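PDB 1COJ: superoxide dismutase [Fe] from Aquifex pyrophilus, which catalyses the dismutation of superoxide to hydrogen peroxide and oxygen, using one iron ion in each subunit of a homotetramer. Local coordinates for residues P7-K12 and F28-K33. Sequence-based numbering, arbitrary orientation.
Sequences PKDHLK and FEAHYK
The compact, rigid ring of P7 suits a loop beside a helix: its CB rests 3.9 Å from CE2 of Y32 and near the methylenes of K33. The next peptide is fixed by polarity: K8 N donates to Y32 OH at 2.8 Å in a nearly straight bond (164°), arriving at the edge of the phenol ring, while E82 on helix 63-86 is also hydrogen-bonded to this hydroxyl. K8 O meets the rim of the F28 ring at CZ, 3.4 Å away. D9 opens a short 3-10 turn and sends its carboxylate back to the helix, where D9 OD1 takes K33 NZ on its syn lone pair in a salt bridge (2.8 Å); the extended lysine forms another with E29 OE1. L11 adds a light touch of CB on F28 CE1. K12 closes the turn with a long chain that serves twice. K12 CB sits 3.7 Å from the centroid of the F28 ring, 8° off the normal, in a CH-pi contact; with CG anti to the backbone N (chi1 -169°), the methylenes run on over that face until K12 NZ forms salt bridges with E29 OE2 (3.1 Å) and E25. D9, K12, E29 and K33 thus make a salt-bridge network, in which the two lysines probably offset the closeness of the two acids. Y32 CD2 covers the opposite face, so F28 is sandwiched, and an alanine here would probably open a gap between K12 and Y32 and leave both freer to shift. Y32 also packs against the iron ligand H81, joining the loop before helix 21-47 to the second shell of the metal site, which it probably helps to position, within the alpha-hairpin domain of iron/manganese superoxide dismutases.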
ATOM      1  N   PRO A   7     -22.309  15.262   7.694  1.00 15.15           N
ATOM      2  CA  PRO A   7     -21.785  16.079   6.598  1.00 14.83           C
ATOM      3  C   PRO A   7     -22.042  17.570   6.796  1.00 15.33           C
ATOM      4  O   PRO A   7     -22.984  17.963   7.488  1.00 14.50           O
ATOM      5  CB  PRO A   7     -22.519  15.520   5.377  1.00 13.55           C
ATOM      6  CG  PRO A   7     -23.811  15.038   5.943  1.00 16.41           C
ATOM      7  CD  PRO A   7     -23.378  14.365   7.218  1.00 14.96           C
ATOM      8  N   LYS A   8     -21.170  18.394   6.229  1.00 13.84           N
ATOM      9  CA  LYS A   8     -21.314  19.836   6.324  1.00 14.27           C
ATOM     10  C   LYS A   8     -21.826  20.345   4.987  1.00 15.40           C
ATOM     11  O   LYS A   8     -21.047  20.762   4.128  1.00 15.09           O
ATOM     12  CB  LYS A   8     -19.975  20.478   6.678  1.00 15.60           C
ATOM     13  CG  LYS A   8     -19.411  19.973   7.990  1.00 17.33           C
ATOM     14  CD  LYS A   8     -18.152  20.706   8.377  1.00 21.64           C
ATOM     15  CE  LYS A   8     -17.617  20.169   9.686  1.00 24.10           C
ATOM     16  NZ  LYS A   8     -16.463  20.972  10.155  1.00 34.33           N
ATOM     17  N   ASP A   9     -23.146  20.307   4.819  1.00 14.39           N
ATOM     18  CA  ASP A   9     -23.789  20.743   3.583  1.00 15.02           C
ATOM     19  C   ASP A   9     -23.450  22.158   3.159  1.00 15.02           C
ATOM     20  O   ASP A   9     -23.356  22.443   1.971  1.00 16.60           O
ATOM     21  CB  ASP A   9     -25.307  20.583   3.674  1.00 15.99           C
ATOM     22  CG  ASP A   9     -25.741  19.141   3.578  1.00 17.18           C
ATOM     23  OD1 ASP A   9     -25.725  18.579   2.463  1.00 19.71           O
ATOM     24  OD2 ASP A   9     -26.084  18.563   4.622  1.00 18.55           O
ATOM     25  N   HIS A  10     -23.200  23.034   4.126  1.00 13.67           N
ATOM     26  CA  HIS A  10     -22.876  24.419   3.822  1.00 15.12           C
ATOM     27  C   HIS A  10     -21.556  24.588   3.062  1.00 16.86           C
ATOM     28  O   HIS A  10     -21.234  25.685   2.613  1.00 17.92           O
ATOM     29  CB  HIS A  10     -22.851  25.256   5.106  1.00 16.11           C
ATOM     30  CG  HIS A  10     -21.657  25.016   5.976  1.00 16.00           C
ATOM     31  ND1 HIS A  10     -21.645  24.112   7.014  1.00 17.58           N
ATOM     32  CD2 HIS A  10     -20.428  25.601   5.982  1.00 17.47           C
ATOM     33  CE1 HIS A  10     -20.477  24.145   7.621  1.00 17.77           C
ATOM     34  NE2 HIS A  10     -19.719  25.039   7.017  1.00 19.06           N
ATOM     35  N   LEU A  11     -20.797  23.503   2.944  1.00 15.03           N
ATOM     36  CA  LEU A  11     -19.509  23.513   2.252  1.00 15.84           C
ATOM     37  C   LEU A  11     -19.616  23.225   0.754  1.00 14.41           C
ATOM     38  O   LEU A  11     -18.636  23.371   0.026  1.00 15.74           O
ATOM     39  CB  LEU A  11     -18.584  22.470   2.892  1.00 16.68           C
ATOM     40  CG  LEU A  11     -17.410  22.897   3.775  1.00 19.00           C
ATOM     41  CD1 LEU A  11     -17.732  24.120   4.597  1.00 17.32           C
ATOM     42  CD2 LEU A  11     -17.009  21.727   4.659  1.00 19.18           C
ATOM     43  N   LYS A  12     -20.789  22.791   0.299  1.00 12.89           N
ATOM     44  CA  LYS A  12     -20.996  22.451  -1.109  1.00 13.50           C
ATOM     45  C   LYS A  12     -20.849  23.641  -2.064  1.00 15.91           C
ATOM     46  O   LYS A  12     -21.624  24.600  -2.002  1.00 17.16           O
ATOM     47  CB  LYS A  12     -22.370  21.812  -1.293  1.00 12.47           C
ATOM     48  CG  LYS A  12     -22.585  21.174  -2.648  1.00 13.01           C
ATOM     49  CD  LYS A  12     -23.961  20.548  -2.701  1.00 17.41           C
ATOM     50  CE  LYS A  12     -24.229  19.895  -4.038  1.00 18.56           C
ATOM     51  NZ  LYS A  12     -25.615  19.365  -4.069  1.00 18.34           N
ATOM     52  N   PHE A  28     -19.793  15.405  -3.977  1.00 12.86           N
ATOM     53  CA  PHE A  28     -20.250  15.834  -2.661  1.00 13.05           C
ATOM     54  C   PHE A  28     -21.315  14.920  -2.060  1.00 12.55           C
ATOM     55  O   PHE A  28     -21.172  14.440  -0.935  1.00 12.34           O
ATOM     56  CB  PHE A  28     -20.788  17.268  -2.730  1.00 12.39           C
ATOM     57  CG  PHE A  28     -20.979  17.908  -1.386  1.00 11.97           C
ATOM     58  CD1 PHE A  28     -19.958  18.664  -0.813  1.00 11.33           C
ATOM     59  CD2 PHE A  28     -22.170  17.745  -0.684  1.00 11.29           C
ATOM     60  CE1 PHE A  28     -20.119  19.250   0.446  1.00 12.15           C
ATOM     61  CE2 PHE A  28     -22.342  18.323   0.573  1.00 12.26           C
ATOM     62  CZ  PHE A  28     -21.314  19.078   1.140  1.00 11.40           C
ATOM     63  N   GLU A  29     -22.372  14.669  -2.825  1.00 12.37           N
ATOM     64  CA  GLU A  29     -23.490  13.855  -2.370  1.00 12.20           C
ATOM     65  C   GLU A  29     -23.245  12.358  -2.228  1.00 11.13           C
ATOM     66  O   GLU A  29     -23.818  11.727  -1.344  1.00 12.76           O
ATOM     67  CB  GLU A  29     -24.711  14.091  -3.265  1.00 12.22           C
ATOM     68  CG  GLU A  29     -25.183  15.539  -3.324  1.00 14.69           C
ATOM     69  CD  GLU A  29     -25.619  16.087  -1.974  1.00 16.09           C
ATOM     70  OE1 GLU A  29     -26.063  15.300  -1.108  1.00 17.34           O
ATOM     71  OE2 GLU A  29     -25.528  17.317  -1.783  1.00 17.04           O
ATOM     72  N   ALA A  30     -22.421  11.777  -3.092  1.00 11.29           N
ATOM     73  CA  ALA A  30     -22.171  10.343  -3.014  1.00 11.91           C
ATOM     74  C   ALA A  30     -20.864   9.969  -2.325  1.00 12.63           C
ATOM     75  O   ALA A  30     -20.866   9.238  -1.333  1.00 13.85           O
ATOM     76  CB  ALA A  30     -22.238   9.712  -4.399  1.00 10.26           C
ATOM     77  N   HIS A  31     -19.753  10.469  -2.854  1.00 11.36           N
ATOM     78  CA  HIS A  31     -18.439  10.161  -2.303  1.00 12.08           C
ATOM     79  C   HIS A  31     -18.188  10.720  -0.919  1.00 11.20           C
ATOM     80  O   HIS A  31     -17.988   9.965   0.027  1.00 12.96           O
ATOM     81  CB  HIS A  31     -17.349  10.604  -3.271  1.00 10.63           C
ATOM     82  CG  HIS A  31     -17.400   9.889  -4.585  1.00 12.46           C
ATOM     83  ND1 HIS A  31     -17.152   8.535  -4.693  1.00 11.05           N
ATOM     84  CD2 HIS A  31     -17.732  10.310  -5.827  1.00 12.54           C
ATOM     85  CE1 HIS A  31     -17.330   8.154  -5.948  1.00 12.95           C
ATOM     86  NE2 HIS A  31     -17.683   9.206  -6.657  1.00 12.39           N
ATOM     87  N   TYR A  32     -18.210  12.042  -0.794  1.00 11.25           N
ATOM     88  CA  TYR A  32     -17.982  12.686   0.493  1.00  9.74           C
ATOM     89  C   TYR A  32     -18.909  12.155   1.595  1.00  9.71           C
ATOM     90  O   TYR A  32     -18.448  11.713   2.653  1.00  8.49           O
ATOM     91  CB  TYR A  32     -18.124  14.203   0.339  1.00  8.46           C
ATOM     92  CG  TYR A  32     -18.310  14.958   1.636  1.00  9.14           C
ATOM     93  CD1 TYR A  32     -17.391  14.841   2.681  1.00  7.48           C
ATOM     94  CD2 TYR A  32     -19.419  15.781   1.825  1.00  7.42           C
ATOM     95  CE1 TYR A  32     -17.581  15.532   3.889  1.00  9.58           C
ATOM     96  CE2 TYR A  32     -19.619  16.469   3.015  1.00  9.30           C
ATOM     97  CZ  TYR A  32     -18.702  16.345   4.043  1.00 10.07           C
ATOM     98  OH  TYR A  32     -18.915  17.035   5.213  1.00  8.88           O
ATOM     99  N   LYS A  33     -20.210  12.168   1.333  1.00  8.75           N
ATOM    100  CA  LYS A  33     -21.170  11.695   2.313  1.00  8.87           C
ATOM    101  C   LYS A  33     -21.025  10.206   2.600  1.00  9.24           C
ATOM    102  O   LYS A  33     -21.352   9.745   3.699  1.00  8.48           O
ATOM    103  CB  LYS A  33     -22.590  12.062   1.885  1.00  9.93           C
ATOM    104  CG  LYS A  33     -22.809  13.567   1.868  1.00  9.75           C
ATOM    105  CD  LYS A  33     -24.266  13.943   1.685  1.00 12.27           C
ATOM    106  CE  LYS A  33     -24.439  15.447   1.811  1.00 13.20           C
ATOM    107  NZ  LYS A  33     -25.873  15.835   1.734  1.00 13.57           N
TER